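Long-range contact in N-acetyltransferase family protein (Bacillus anthracis, PDB 3LNB), which transfers an acetyl group from acetyl-coenzyme A to arylamines, and inactivates the drug sulfamethoxazole: residues 117-123 against 136-142. The protein carries 1 engineered substitution. Sequence-based numbering, arbitrary orientation.
Sequences VYKVAGT and DGHVIII. With COA (coenzyme A), chain B.
Ile142 packs against one face of the Tyr118 ring and reaches on to Val120, so one branched side chain serves two neighbours on the same face of the sheet. Its CB sits 3.8 Å from the centroid of the Tyr118 ring, a CH-pi contact over the face but offset toward the rim, while CG2 meets the phenol OH at 3.5 Å. Tyr118 folds over its partner because CG stands between the backbone N and the carbonyl carbon (chi1 63°). The other branch, Ile142 CG1, touches Val120 CG1 at 3.8 Å, the two side chains crossing at about a right angle. Val120 CG2 presses on Ile140 CG1 at 3.3 Å, closer than two methyl or methylene carbons normally come. The backbones pair antiparallel, with Ile142 N hydrogen-bonded to Tyr118 O at 2.8 Å, with an N-H...O angle of 171°. Toward the turn Gly122 N donates a hydrogen bond to His138 O, and Thr123 OG1 accepts one from Asp136 N at 3.0 Å. The carboxylate of Asp136 forms a salt bridge with Lys230. His138 NE2 is hydrogen-bonded to Asp153, its ring lies near Cys99, and ND1 is 3.8 Å from coenzyme A C3P. This is a beta hairpin presenting the histidine of a probable Cys-His-Asp catalytic triad, as in other arylamine N-acetyltransferases.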
loop_
_atom_site.group_PDB
_atom_site.type_symbol
_atom_site.label_atom_id
_atom_site.label_comp_id
_atom_site.label_asym_id
_atom_site.label_seq_id
_atom_site.Cartn_x
_atom_site.Cartn_y
_atom_site.Cartn_z
ATOM N N VAL A 117 -12.428 1.527 11.989
ATOM C CA VAL A 117 -11.109 1.115 11.547
ATOM C C VAL A 117 -9.996 1.566 12.470
ATOM O O VAL A 117 -10.157 2.510 13.236
ATOM C CB VAL A 117 -10.800 1.679 10.143
ATOM C CG1 VAL A 117 -11.717 1.049 9.105
ATOM C CG2 VAL A 117 -10.971 3.192 10.143
ATOM N N TYR A 118 -8.873 0.861 12.407
ATOM C CA TYR A 118 -7.686 1.223 13.170
ATOM C C TYR A 118 -6.460 0.656 12.461
ATOM O O TYR A 118 -6.562 -0.303 11.692
ATOM C CB TYR A 118 -7.757 0.741 14.631
ATOM C CG TYR A 118 -7.813 -0.751 14.850
ATOM C CD1 TYR A 118 -9.028 -1.439 14.814
ATOM C CD2 TYR A 118 -6.647 -1.475 15.127
ATOM C CE1 TYR A 118 -9.081 -2.816 15.054
ATOM C CE2 TYR A 118 -6.689 -2.848 15.368
ATOM C CZ TYR A 118 -7.904 -3.511 15.331
ATOM O OH TYR A 118 -7.938 -4.860 15.578
ATOM N N LYS A 119 -5.310 1.276 12.704
ATOM C CA LYS A 119 -4.059 0.867 12.086
ATOM C C LYS A 119 -3.276 -0.076 12.989
ATOM O O LYS A 119 -3.361 0.017 14.214
ATOM C CB LYS A 119 -3.191 2.100 11.795
ATOM C CG LYS A 119 -3.849 3.159 10.920
ATOM C CD LYS A 119 -2.929 4.358 10.687
ATOM C CE LYS A 119 -2.742 5.197 11.943
ATOM N NZ LYS A 119 -4.027 5.771 12.421
ATOM N N VAL A 120 -2.518 -0.983 12.377
ATOM C CA VAL A 120 -1.677 -1.920 13.122
ATOM C C VAL A 120 -0.381 -2.087 12.343
ATOM O O VAL A 120 -0.339 -1.853 11.140
ATOM C CB VAL A 120 -2.333 -3.321 13.298
ATOM C CG1 VAL A 120 -3.684 -3.188 13.982
ATOM C CG2 VAL A 120 -2.459 -4.025 11.950
ATOM N N ALA A 121 0.683 -2.472 13.032
ATOM C CA ALA A 121 1.949 -2.661 12.354
ATOM C C ALA A 121 2.022 -4.084 11.818
ATOM O O ALA A 121 1.316 -4.980 12.286
ATOM C CB ALA A 121 3.101 -2.396 13.309
ATOM N N GLY A 122 2.879 -4.272 10.827
ATOM C CA GLY A 122 3.075 -5.581 10.237
ATOM C C GLY A 122 4.544 -5.712 9.887
ATOM O O GLY A 122 5.264 -4.717 9.825
ATOM N N THR A 123 4.985 -6.942 9.669
ATOM C CA THR A 123 6.366 -7.227 9.316
ATOM C C THR A 123 6.286 -8.125 8.085
ATOM O O THR A 123 5.702 -9.208 8.138
ATOM C CB THR A 123 7.092 -7.974 10.464
ATOM O OG1 THR A 123 7.014 -7.201 11.668
ATOM C CG2 THR A 123 8.557 -8.204 10.114
ATOM N N ASP A 136 7.983 -4.361 11.989
ATOM C CA ASP A 136 6.975 -3.326 11.766
ATOM C C ASP A 136 7.251 -2.400 10.594
ATOM O O ASP A 136 7.068 -1.190 10.710
ATOM C CB ASP A 136 6.801 -2.473 13.023
ATOM C CG ASP A 136 6.498 -3.300 14.245
ATOM O OD1 ASP A 136 5.922 -4.390 14.085
ATOM O OD2 ASP A 136 6.824 -2.850 15.365
ATOM N N GLY A 137 7.691 -2.965 9.473
ATOM C CA GLY A 137 7.974 -2.162 8.296
ATOM C C GLY A 137 6.781 -2.078 7.353
ATOM O O GLY A 137 6.930 -1.799 6.162
ATOM N N HIS A 138 5.591 -2.336 7.883
ATOM C CA HIS A 138 4.368 -2.266 7.095
ATOM C C HIS A 138 3.266 -1.772 8.013
ATOM O O HIS A 138 3.305 -2.012 9.218
ATOM C CB HIS A 138 4.000 -3.641 6.520
ATOM C CG HIS A 138 2.822 -3.615 5.591
ATOM N ND1 HIS A 138 2.499 -2.514 4.827
ATOM C CD2 HIS A 138 1.924 -4.576 5.262
ATOM C CE1 HIS A 138 1.455 -2.796 4.066
ATOM N NE2 HIS A 138 1.087 -4.041 4.309
ATOM N N VAL A 139 2.305 -1.059 7.437
ATOM C CA VAL A 139 1.177 -0.521 8.181
ATOM C C VAL A 139 -0.086 -0.873 7.411
ATOM O O VAL A 139 -0.175 -0.619 6.209
ATOM C CB VAL A 139 1.266 1.020 8.315
ATOM C CG1 VAL A 139 -0.020 1.563 8.921
ATOM C CG2 VAL A 139 2.474 1.408 9.171
ATOM N N ILE A 140 -1.050 -1.472 8.102
ATOM C CA ILE A 140 -2.307 -1.858 7.475
ATOM C C ILE A 140 -3.489 -1.416 8.316
ATOM O O ILE A 140 -3.318 -0.929 9.433
ATOM C CB ILE A 140 -2.395 -3.381 7.265
ATOM C CG1 ILE A 140 -2.354 -4.097 8.613
ATOM C CG2 ILE A 140 -1.248 -3.850 6.373
ATOM C CD1 ILE A 140 -2.453 -5.604 8.508
ATOM N N ILE A 141 -4.687 -1.595 7.766
ATOM C CA ILE A 141 -5.924 -1.216 8.434
ATOM C C ILE A 141 -6.773 -2.425 8.797
ATOM O O ILE A 141 -6.900 -3.363 8.012
ATOM C CB ILE A 141 -6.790 -0.306 7.521
ATOM C CG1 ILE A 141 -6.086 1.031 7.282
ATOM C CG2 ILE A 141 -8.161 -0.088 8.143
ATOM C CD1 ILE A 141 -6.711 1.848 6.164
ATOM N N ILE A 142 -7.347 -2.403 9.994
ATOM C CA ILE A 142 -8.236 -3.472 10.422
ATOM C C ILE A 142 -9.616 -2.822 10.521
ATOM O O ILE A 142 -9.785 -1.814 11.202
ATOM C CB ILE A 142 -7.830 -4.054 11.796
ATOM C CG1 ILE A 142 -6.419 -4.643 11.717
ATOM C CG2 ILE A 142 -8.832 -5.115 12.231
ATOM C CD1 ILE A 142 -6.257 -5.728 10.666
HETATM N N1A COA B . 12.448 -1.356 -2.399
HETATM C C2A COA B . 13.118 -0.883 -3.434
HETATM N N3A COA B . 13.221 -1.560 -4.565
HETATM C C4A COA B . 12.639 -2.760 -4.692
HETATM C C5A COA B . 11.930 -3.293 -3.625
HETATM C C6A COA B . 11.842 -2.551 -2.453
HETATM N N6A COA B . 11.158 -3.012 -1.409
HETATM N N7A COA B . 11.448 -4.469 -4.011
HETATM C C8A COA B . 11.833 -4.670 -5.270
HETATM N N9A COA B . 12.553 -3.632 -5.692
HETATM C C1B COA B . 13.063 -3.438 -7.070
HETATM C C2B COA B . 13.991 -4.557 -7.539
HETATM O O2B COA B . 15.309 -4.348 -7.024
HETATM C C3B COA B . 13.960 -4.326 -9.049
HETATM O O3B COA B . 14.989 -3.414 -9.442
HETATM P P3B COA B . 15.679 -3.596 -10.885
HETATM O O7A COA B . 14.688 -3.835 -11.957
HETATM O O8A COA B . 16.558 -2.272 -11.140
HETATM O O9A COA B . 16.709 -4.821 -10.713
HETATM C C4B COA B . 12.580 -3.708 -9.288
HETATM O O4B COA B . 11.972 -3.556 -7.995
HETATM C C5B COA B . 11.698 -4.626 -10.133
HETATM O O5B COA B . 11.489 -5.864 -9.450
HETATM P P1A COA B . 10.777 -7.083 -10.218
HETATM O O1A COA B . 10.504 -8.212 -9.105
HETATM O O2A COA B . 11.607 -7.584 -11.336
HETATM O O3A COA B . 9.359 -6.518 -10.731
HETATM P P2A COA B . 8.053 -6.367 -9.803
HETATM O O4A COA B . 7.247 -7.750 -9.963
HETATM O O5A COA B . 7.245 -5.203 -10.233
HETATM O O6A COA B . 8.525 -6.290 -8.265
HETATM C CBP COA B . 7.629 -4.757 -6.562
HETATM C CCP COA B . 8.719 -5.037 -7.601
HETATM C CDP COA B . 6.296 -4.509 -7.272
HETATM C CEP COA B . 8.015 -3.516 -5.756
HETATM C CAP COA B . 7.504 -5.952 -5.613
HETATM O OAP COA B . 8.771 -6.206 -5.001
HETATM C C9P COA B . 6.476 -5.686 -4.511
HETATM O O9P COA B . 5.270 -5.675 -4.756
HETATM N N8P COA B . 7.000 -5.487 -3.304
HETATM C C7P COA B . 6.187 -5.238 -2.104
HETATM C C6P COA B . 6.821 -4.134 -1.253
HETATM C C5P COA B . 6.248 -4.133 0.167
HETATM O O5P COA B . 6.567 -5.009 0.968
HETATM N N4P COA B . 5.423 -3.132 0.461
HETATM C C3P COA B . 4.797 -3.015 1.786
HETATM C C2P COA B . 5.773 -2.423 2.805
HETATM S S1P COA B . 6.161 -0.656 2.529
#